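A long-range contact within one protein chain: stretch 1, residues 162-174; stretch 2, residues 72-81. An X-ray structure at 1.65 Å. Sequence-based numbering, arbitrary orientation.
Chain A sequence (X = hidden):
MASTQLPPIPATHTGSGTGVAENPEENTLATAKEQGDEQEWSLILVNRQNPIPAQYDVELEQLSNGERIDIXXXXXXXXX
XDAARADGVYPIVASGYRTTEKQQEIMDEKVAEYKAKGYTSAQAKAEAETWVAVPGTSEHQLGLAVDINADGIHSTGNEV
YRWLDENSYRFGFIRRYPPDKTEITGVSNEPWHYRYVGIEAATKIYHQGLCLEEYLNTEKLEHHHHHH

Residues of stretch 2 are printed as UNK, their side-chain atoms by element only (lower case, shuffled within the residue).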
ATOM      1  N   ARG A 162       8.976  -9.511   6.134  1.00 21.87           N
ATOM      2  CA  ARG A 162       8.603 -10.860   6.529  1.00 23.85           C
ATOM      3  C   ARG A 162       7.565 -10.859   7.649  1.00 21.62           C
ATOM      4  O   ARG A 162       6.575 -11.587   7.569  1.00 21.74           O
ATOM      5  CB  ARG A 162       9.836 -11.681   6.915  1.00 25.39           C
ATOM      6  CG  ARG A 162       9.491 -13.131   7.214  1.00 29.24           C
ATOM      7  CD  ARG A 162      10.730 -13.920   7.557  1.00 32.80           C
ATOM      8  NE  ARG A 162      11.389 -13.402   8.747  1.00 35.84           N
ATOM      9  CZ  ARG A 162      12.485 -13.928   9.284  1.00 42.63           C
ATOM     10  NH1 ARG A 162      13.053 -15.008   8.742  1.00 44.40           N
ATOM     11  NH2 ARG A 162      13.015 -13.376  10.374  1.00 42.31           N
ATOM     12  N   TRP A 163       7.761 -10.019   8.675  1.00 19.57           N
ATOM     13  CA  TRP A 163       6.829  -9.952   9.774  1.00 19.20           C
ATOM     14  C   TRP A 163       5.462  -9.489   9.271  1.00 19.43           C
ATOM     15  O   TRP A 163       4.425 -10.035   9.675  1.00 20.65           O
ATOM     16  CB  TRP A 163       7.340  -9.039  10.892  1.00 18.15           C
ATOM     17  CG  TRP A 163       6.468  -9.071  12.113  1.00 18.83           C
ATOM     18  CD1 TRP A 163       6.637  -9.859  13.218  1.00 19.18           C
ATOM     19  CD2 TRP A 163       5.266  -8.317  12.336  1.00 18.74           C
ATOM     20  NE1 TRP A 163       5.644  -9.628  14.122  1.00 18.39           N
ATOM     21  CE2 TRP A 163       4.769  -8.706  13.600  1.00 19.20           C
ATOM     22  CE3 TRP A 163       4.570  -7.338  11.603  1.00 18.96           C
ATOM     23  CZ2 TRP A 163       3.619  -8.157  14.150  1.00 18.91           C
ATOM     24  CZ3 TRP A 163       3.402  -6.810  12.143  1.00 18.95           C
ATOM     25  CH2 TRP A 163       2.946  -7.215  13.405  1.00 18.66           C
ATOM     26  N   LEU A 164       5.462  -8.471   8.410  1.00 19.21           N
ATOM     27  CA  LEU A 164       4.190  -7.953   7.894  1.00 18.30           C
ATOM     28  C   LEU A 164       3.450  -9.044   7.095  1.00 19.50           C
ATOM     29  O   LEU A 164       2.209  -9.221   7.244  1.00 19.42           O
ATOM     30  CB  LEU A 164       4.439  -6.742   7.013  1.00 19.00           C
ATOM     31  CG  LEU A 164       4.866  -5.500   7.775  1.00 18.67           C
ATOM     32  CD1 LEU A 164       5.430  -4.466   6.826  1.00 19.42           C
ATOM     33  CD2 LEU A 164       3.743  -4.919   8.634  1.00 18.97           C
ATOM     34  N   ASP A 165       4.187  -9.739   6.240  1.00 18.63           N
ATOM     35  CA  ASP A 165       3.600 -10.795   5.401  1.00 20.83           C
ATOM     36  C   ASP A 165       2.859 -11.800   6.259  1.00 20.66           C
ATOM     37  O   ASP A 165       1.740 -12.229   5.922  1.00 21.76           O
ATOM     38  CB  ASP A 165       4.681 -11.495   4.550  1.00 21.99           C
ATOM     39  CG  ASP A 165       4.116 -12.651   3.711  1.00 24.40           C
ATOM     40  OD1 ASP A 165       3.448 -12.379   2.683  1.00 24.91           O
ATOM     41  OD2 ASP A 165       4.321 -13.821   4.103  1.00 26.47           O
ATOM     42  N   GLU A 166       3.479 -12.182   7.368  1.00 21.06           N
ATOM     43  CA  GLU A 166       2.973 -13.247   8.234  1.00 22.85           C
ATOM     44  C   GLU A 166       1.948 -12.784   9.273  1.00 22.17           C
ATOM     45  O   GLU A 166       1.234 -13.615   9.850  1.00 21.50           O
ATOM     46  CB  GLU A 166       4.178 -13.939   8.906  1.00 24.82           C
ATOM     47  CG  GLU A 166       5.079 -14.616   7.878  1.00 26.96           C
ATOM     48  CD  GLU A 166       6.438 -15.071   8.415  1.00 30.06           C
ATOM     49  OE1 GLU A 166       6.691 -14.936   9.600  1.00 32.28           O
ATOM     50  OE2 GLU A 166       7.265 -15.545   7.604  1.00 38.22           O
ATOM     51  N   ASN A 167       1.860 -11.473   9.530  1.00 19.23           N
ATOM     52  CA  ASN A 167       1.036 -10.943  10.637  1.00 19.31           C
ATOM     53  C   ASN A 167       0.003  -9.849  10.332  1.00 18.65           C
ATOM     54  O   ASN A 167      -0.876  -9.595  11.161  1.00 19.38           O
ATOM     55  CB  ASN A 167       1.940 -10.404  11.741  1.00 19.67           C
ATOM     56  CG  ASN A 167       2.753 -11.485  12.407  1.00 22.04           C
ATOM     57  OD1 ASN A 167       2.258 -12.161  13.312  1.00 23.06           O
ATOM     58  ND2 ASN A 167       3.989 -11.662  11.962  1.00 20.56           N
ATOM     59  N   SER A 168       0.150  -9.133   9.220  1.00 19.18           N
ATOM     60  CA  SER A 168      -0.599  -7.910   9.023  1.00 18.95           C
ATOM     61  C   SER A 168      -2.114  -8.117   9.031  1.00 18.33           C
ATOM     62  O   SER A 168      -2.864  -7.221   9.442  1.00 17.98           O
ATOM     63  CB  SER A 168      -0.230  -7.238   7.716  1.00 19.26           C
ATOM     64  OG  SER A 168      -0.616  -8.014   6.588  1.00 20.12           O
ATOM     65  N   TYR A 169      -2.530  -9.275   8.525  1.00 19.18           N
ATOM     66  CA  TYR A 169      -3.971  -9.576   8.372  1.00 20.15           C
ATOM     67  C   TYR A 169      -4.714  -9.604   9.697  1.00 20.80           C
ATOM     68  O   TYR A 169      -5.883  -9.268   9.760  1.00 20.76           O
ATOM     69  CB  TYR A 169      -4.181 -10.903   7.616  1.00 21.53           C
ATOM     70  CG  TYR A 169      -3.799 -12.113   8.420  1.00 21.88           C
ATOM     71  CD1 TYR A 169      -2.485 -12.578   8.432  1.00 22.88           C
ATOM     72  CD2 TYR A 169      -4.747 -12.793   9.203  1.00 23.91           C
ATOM     73  CE1 TYR A 169      -2.123 -13.684   9.185  1.00 23.90           C
ATOM     74  CE2 TYR A 169      -4.393 -13.905   9.951  1.00 24.53           C
ATOM     75  CZ  TYR A 169      -3.080 -14.347   9.950  1.00 26.34           C
ATOM     76  OH  TYR A 169      -2.678 -15.461  10.708  1.00 27.24           O
ATOM     77  N   ARG A 170      -4.013  -9.958  10.770  1.00 20.07           N
ATOM     78  CA  ARG A 170      -4.594  -9.952  12.107  1.00 21.10           C
ATOM     79  C   ARG A 170      -5.067  -8.552  12.563  1.00 20.37           C
ATOM     80  O   ARG A 170      -5.876  -8.433  13.484  1.00 20.52           O
ATOM     81  CB  ARG A 170      -3.590 -10.563  13.111  1.00 22.47           C
ATOM     82  CG  ARG A 170      -3.226 -12.012  12.806  1.00 24.75           C
ATOM     83  CD  ARG A 170      -2.501 -12.726  13.943  1.00 26.89           C
ATOM     84  NE  ARG A 170      -1.169 -12.164  14.184  1.00 28.47           N
ATOM     85  CZ  ARG A 170      -0.800 -11.406  15.219  1.00 27.65           C
ATOM     86  NH1 ARG A 170      -1.660 -11.076  16.176  1.00 29.30           N
ATOM     87  NH2 ARG A 170       0.464 -10.970  15.309  1.00 27.54           N
ATOM     88  N   PHE A 171      -4.566  -7.502  11.905  1.00 17.56           N
ATOM     89  CA  PHE A 171      -4.885  -6.103  12.182  1.00 18.51           C
ATOM     90  C   PHE A 171      -5.631  -5.429  11.045  1.00 18.27           C
ATOM     91  O   PHE A 171      -5.845  -4.216  11.072  1.00 17.77           O
ATOM     92  CB  PHE A 171      -3.595  -5.352  12.507  1.00 18.08           C
ATOM     93  CG  PHE A 171      -2.789  -6.056  13.533  1.00 18.18           C
ATOM     94  CD1 PHE A 171      -3.090  -5.911  14.873  1.00 19.90           C
ATOM     95  CD2 PHE A 171      -1.777  -6.924  13.160  1.00 18.93           C
ATOM     96  CE1 PHE A 171      -2.378  -6.620  15.846  1.00 20.26           C
ATOM     97  CE2 PHE A 171      -1.067  -7.625  14.122  1.00 19.66           C
ATOM     98  CZ  PHE A 171      -1.357  -7.454  15.466  1.00 19.53           C
ATOM     99  N   GLY A 172      -6.076  -6.226  10.074  1.00 19.41           N
ATOM    100  CA  GLY A 172      -6.899  -5.727   8.994  1.00 18.62           C
ATOM    101  C   GLY A 172      -6.149  -5.233   7.769  1.00 18.01           C
ATOM    102  O   GLY A 172      -6.741  -4.605   6.913  1.00 18.13           O
ATOM    103  N   PHE A 173      -4.834  -5.470   7.692  1.00 16.99           N
ATOM    104  CA  PHE A 173      -4.056  -5.017   6.555  1.00 16.30           C
ATOM    105  C   PHE A 173      -3.596  -6.195   5.691  1.00 16.78           C
ATOM    106  O   PHE A 173      -3.239  -7.253   6.211  1.00 17.43           O
ATOM    107  CB  PHE A 173      -2.800  -4.255   7.027  1.00 16.55           C
ATOM    108  CG  PHE A 173      -3.085  -2.954   7.688  1.00 15.62           C
ATOM    109  CD1 PHE A 173      -3.416  -2.902   9.030  1.00 17.01           C
ATOM    110  CD2 PHE A 173      -2.995  -1.755   6.979  1.00 17.39           C
ATOM    111  CE1 PHE A 173      -3.657  -1.684   9.643  1.00 17.09           C
ATOM    112  CE2 PHE A 173      -3.243  -0.528   7.582  1.00 16.86           C
ATOM    113  CZ  PHE A 173      -3.569  -0.504   8.924  1.00 16.96           C
ATOM    114  N   ILE A 174      -3.580  -5.995   4.384  1.00 17.11           N
ATOM    115  CA  ILE A 174      -3.089  -6.991   3.437  1.00 18.36           C
ATOM    116  C   ILE A 174      -1.861  -6.507   2.678  1.00 18.32           C
ATOM    117  O   ILE A 174      -1.690  -5.292   2.411  1.00 18.20           O
ATOM    118  CB  ILE A 174      -4.179  -7.448   2.434  1.00 19.87           C
ATOM    119  CG1 ILE A 174      -4.710  -6.265   1.593  1.00 19.75           C
ATOM    120  CG2 ILE A 174      -5.312  -8.099   3.196  1.00 20.44           C
ATOM    121  CD1 ILE A 174      -5.784  -6.640   0.575  1.00 19.90           C
ATOM    122  N   UNK A  72      -9.997   6.312  10.378  1.00 18.52           N
ATOM    123  CA  UNK A  72     -10.647   5.043  10.645  1.00 19.46           C
ATOM    124  C   UNK A  72      -9.691   3.868  10.821  1.00 19.79           C
ATOM    125  O   UNK A  72     -10.062   2.875  11.449  1.00 20.87           O
ATOM    126  n   UNK A  72     -13.188   5.993   7.168  1.00 20.96           N
ATOM    127  c   UNK A  72     -12.857   5.691   9.582  1.00 20.68           C
ATOM    128  c   UNK A  72     -13.820   6.117   6.000  1.00 21.98           C
ATOM    129  c   UNK A  72     -11.678   4.736   9.551  1.00 19.95           C
ATOM    130  n   UNK A  72     -15.100   5.769   5.863  1.00 21.30           N
ATOM    131  c   UNK A  72     -13.772   5.474   8.396  1.00 21.47           C
ATOM    132  n   UNK A  72     -13.178   6.608   4.956  1.00 22.25           N
ATOM    133  N   UNK A  73      -8.473   3.966  10.253  1.00 19.63           N
ATOM    134  CA  UNK A  73      -7.494   2.869  10.351  1.00 19.34           C
ATOM    135  C   UNK A  73      -6.501   3.095  11.487  1.00 20.24           C
ATOM    136  O   UNK A  73      -5.743   2.196  11.810  1.00 18.82           O
ATOM    137  c   UNK A  73      -7.672   2.584   7.831  1.00 20.14           C
ATOM    138  c   UNK A  73      -5.550   3.553   8.795  1.00 19.02           C
ATOM    139  c   UNK A  73      -4.790   3.286   7.505  1.00 19.35           C
ATOM    140  c   UNK A  73      -6.725   2.580   9.017  1.00 19.40           C
ATOM    141  N   UNK A  74      -6.565   4.247  12.142  1.00 20.79           N
ATOM    142  CA  UNK A  74      -5.587   4.596  13.177  1.00 22.56           C
ATOM    143  C   UNK A  74      -5.345   3.554  14.296  1.00 21.72           C
ATOM    144  O   UNK A  74      -4.203   3.168  14.548  1.00 19.07           O
ATOM    145  c   UNK A  74      -5.918   5.960  13.783  1.00 24.37           C
ATOM    146  o   UNK A  74      -4.999   6.220  14.826  1.00 28.10           O
ATOM    147  N   UNK A  75      -6.402   3.089  14.992  1.00 20.89           N
ATOM    148  CA  UNK A  75      -6.151   2.099  16.056  1.00 21.20           C
ATOM    149  C   UNK A  75      -5.616   0.769  15.566  1.00 20.09           C
ATOM    150  O   UNK A  75      -4.868   0.108  16.279  1.00 21.10           O
ATOM    151  c   UNK A  75      -7.511   1.948  16.754  1.00 22.37           C
ATOM    152  c   UNK A  75      -7.832   3.426  14.859  1.00 22.35           C
ATOM    153  c   UNK A  75      -8.502   2.475  15.799  1.00 23.32           C
ATOM    154  N   UNK A  76      -5.978   0.384  14.344  1.00 19.25           N
ATOM    155  CA  UNK A  76      -5.538  -0.872  13.764  1.00 19.74           C
ATOM    156  C   UNK A  76      -4.054  -0.789  13.397  1.00 18.01           C
ATOM    157  O   UNK A  76      -3.319  -1.714  13.675  1.00 17.93           O
ATOM    158  c   UNK A  76      -6.354  -1.201  12.533  1.00 21.05           C
ATOM    159  c   UNK A  76      -7.812  -1.412  12.869  1.00 21.83           C
ATOM    160  o   UNK A  76     -11.845  -1.964  13.832  1.00 28.37           O
ATOM    161  c   UNK A  76     -10.089  -0.568  12.997  1.00 23.61           C
ATOM    162  c   UNK A  76      -9.586  -2.803  13.731  1.00 25.45           C
ATOM    163  c   UNK A  76     -10.496  -1.774  13.522  1.00 24.64           C
ATOM    164  c   UNK A  76      -8.744  -0.393  12.662  1.00 22.96           C
ATOM    165  c   UNK A  76      -8.246  -2.612  13.398  1.00 24.10           C
ATOM    166  N   UNK A  77      -3.652   0.340  12.819  1.00 17.98           N
ATOM    167  CA  UNK A  77      -2.234   0.582  12.517  1.00 19.47           C
ATOM    168  C   UNK A  77      -1.410   0.635  13.811  1.00 19.41           C
ATOM    169  O   UNK A  77      -0.323   0.056  13.881  1.00 18.43           O
ATOM    170  c   UNK A  77      -0.213   1.040  10.256  1.00 21.92           C
ATOM    171  c   UNK A  77      -0.653   2.144  11.194  1.00 20.13           C
ATOM    172  c   UNK A  77      -2.080   1.866  11.713  1.00 19.55           C
ATOM    173  c   UNK A  77      -0.582   3.498  10.526  1.00 21.40           C
ATOM    174  N   UNK A  78      -1.943   1.286  14.843  1.00 18.49           N
ATOM    175  CA  UNK A  78      -1.261   1.332  16.144  1.00 20.25           C
ATOM    176  C   UNK A  78      -1.120  -0.061  16.729  1.00 21.23           C
ATOM    177  O   UNK A  78      -0.043  -0.435  17.201  1.00 20.20           O
ATOM    178  n   UNK A  78       1.204   2.624  18.692  1.00 32.26           N
ATOM    179  c   UNK A  78       0.097   3.239  18.238  1.00 30.64           C
ATOM    180  c   UNK A  78      -1.226   2.494  18.426  1.00 26.24           C
ATOM    181  o   UNK A  78       0.135   4.343  17.682  1.00 32.04           O
ATOM    182  c   UNK A  78      -1.990   2.267  17.121  1.00 22.61           C
ATOM    183  N   UNK A  79      -2.196  -0.855  16.683  1.00 19.93           N
ATOM    184  CA  UNK A  79      -2.108  -2.237  17.167  1.00 20.56           C
ATOM    185  C   UNK A  79      -1.073  -3.053  16.405  1.00 19.26           C
ATOM    186  O   UNK A  79      -0.335  -3.858  17.001  1.00 19.87           O
ATOM    187  c   UNK A  79      -4.475  -2.436  18.057  1.00 26.70           C
ATOM    188  o   UNK A  79      -4.150  -1.710  19.016  1.00 27.10           O
ATOM    189  c   UNK A  79      -3.445  -2.950  17.069  1.00 22.01           C
ATOM    190  o   UNK A  79      -5.651  -2.783  17.842  1.00 28.91           O
ATOM    191  N   UNK A  80      -1.011  -2.854  15.092  1.00 18.47           N
ATOM    192  CA  UNK A  80      -0.049  -3.540  14.251  1.00 18.39           C
ATOM    193  C   UNK A  80       1.399  -3.179  14.682  1.00 17.99           C
ATOM    194  O   UNK A  80       2.238  -4.068  14.862  1.00 17.46           O
ATOM    195  c   UNK A  80      -0.274  -3.216  12.791  1.00 19.34           C
ATOM    196  c   UNK A  80       0.668  -3.943  11.833  1.00 21.71           C
ATOM    197  c   UNK A  80       0.000  -4.296  10.527  1.00 24.30           C
ATOM    198  c   UNK A  80       1.944  -3.156  11.555  1.00 23.09           C
ATOM    199  N   UNK A  81       1.647  -1.887  14.828  1.00 18.43           N
ATOM    200  CA  UNK A  81       2.986  -1.420  15.213  1.00 19.67           C
ATOM    201  C   UNK A  81       3.369  -1.892  16.614  1.00 19.70           C
ATOM    202  O   UNK A  81       4.507  -2.368  16.834  1.00 19.46           O
ATOM    203  c   UNK A  81       4.626   1.406  13.529  1.00 22.81           C
ATOM    204  c   UNK A  81       3.314   0.467  11.293  1.00 22.29           C
ATOM    205  c   UNK A  81       2.923   0.082  12.564  1.00 21.35           C
ATOM    206  c   UNK A  81       5.016   1.809  12.262  1.00 23.10           C
ATOM    207  c   UNK A  81       4.388   1.329  11.145  1.00 23.28           C
ATOM    208  c   UNK A  81       3.125   0.103  15.066  1.00 20.58           C
ATOM    209  c   UNK A  81       3.563   0.535  13.691  1.00 21.64           C
TER

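Position 72 carries three carbons, a nitrogen, and a carbon bearing two more nitrogens. It lies out of reach of stretch 1 and is exposed, as suits a charged group: Arg72. Position 73 has four carbons, forked at the first, with one arm two carbons long. The end of that arm lies 4.1 Å from Phe173 CE2, at the edge of the ring. This is Ile73, whose CD1 makes the contact, an apolar residue in a buried place.

At position 74 there is one carbon, then one oxygen; its CA-to-CB bond points away from stretch 1, which it does not touch. It is Ser74, its hydroxyl hydrogen-bonded elsewhere in the structure. Position 75 has three carbons closing a ring onto its own backbone nitrogen, which defines Pro75; lacking an N-H costs little near the start of a helix, and it touches nothing on stretch 1.

Position 76 shows one carbon, then a six-carbon ring bearing an oxygen. Its CB approaches Phe171 O at 3.4 Å and Phe173 CE1 at 4.0 Å, and the near side of the ring also packs against Phe171 O. This is Tyr76, suited to a partly exposed edge: the ring carbons near CB pack, while the hydroxyl lies far from stretch 1. Position 77 has four carbons forked at the second. CA-to-CB points away overall, yet CB touches Phe173 and one branch end reaches to 3.9 Å from Phe173 CZ. It is Leu77, and that end is CD1; a branched apolar side chain suits a buried site beside a ring edge.

Position 78, three carbons with the third carrying one oxygen and one nitrogen, is out of reach: Gln78, an amide suited to the surface. Position 79 has two carbons, the second carrying two oxygens. Its CB lies 3.7 Å from Phe171 CD1, while the carboxylate remains at an exposed site: Asp79.

Position 80 again has four carbons forked at the second, and touches Trp163, Leu164, Ser168, Phe171 and Phe173. Its CB is 3.9 Å from Phe171 CG; the branch ends lie 3.9 Å from Leu164 CD2 and 4.0 Å from Phe173 CD1. This is Leu80, able to fill a pocket between several residues. Position 81, one carbon and a plain six-carbon ring, makes no contact; CA-to-CB points away from stretch 1. It is Phe81, a large apolar ring suited to a buried site.

The contact works by apolar packing, without hydrogen bonds across it. Leu80 has the largest covered area, and its CA sits 3.8 Å from the centroid of the Phe171 ring, a CH-pi contact over the face. Phe173 instead presents its ring edge to Ile73 and Leu77. Ser168 OG holds Phe173 O at 2.8 Å, while Phe171 O is buried without a partner.

Stretch 2 (72-81) RISPYLQDLF
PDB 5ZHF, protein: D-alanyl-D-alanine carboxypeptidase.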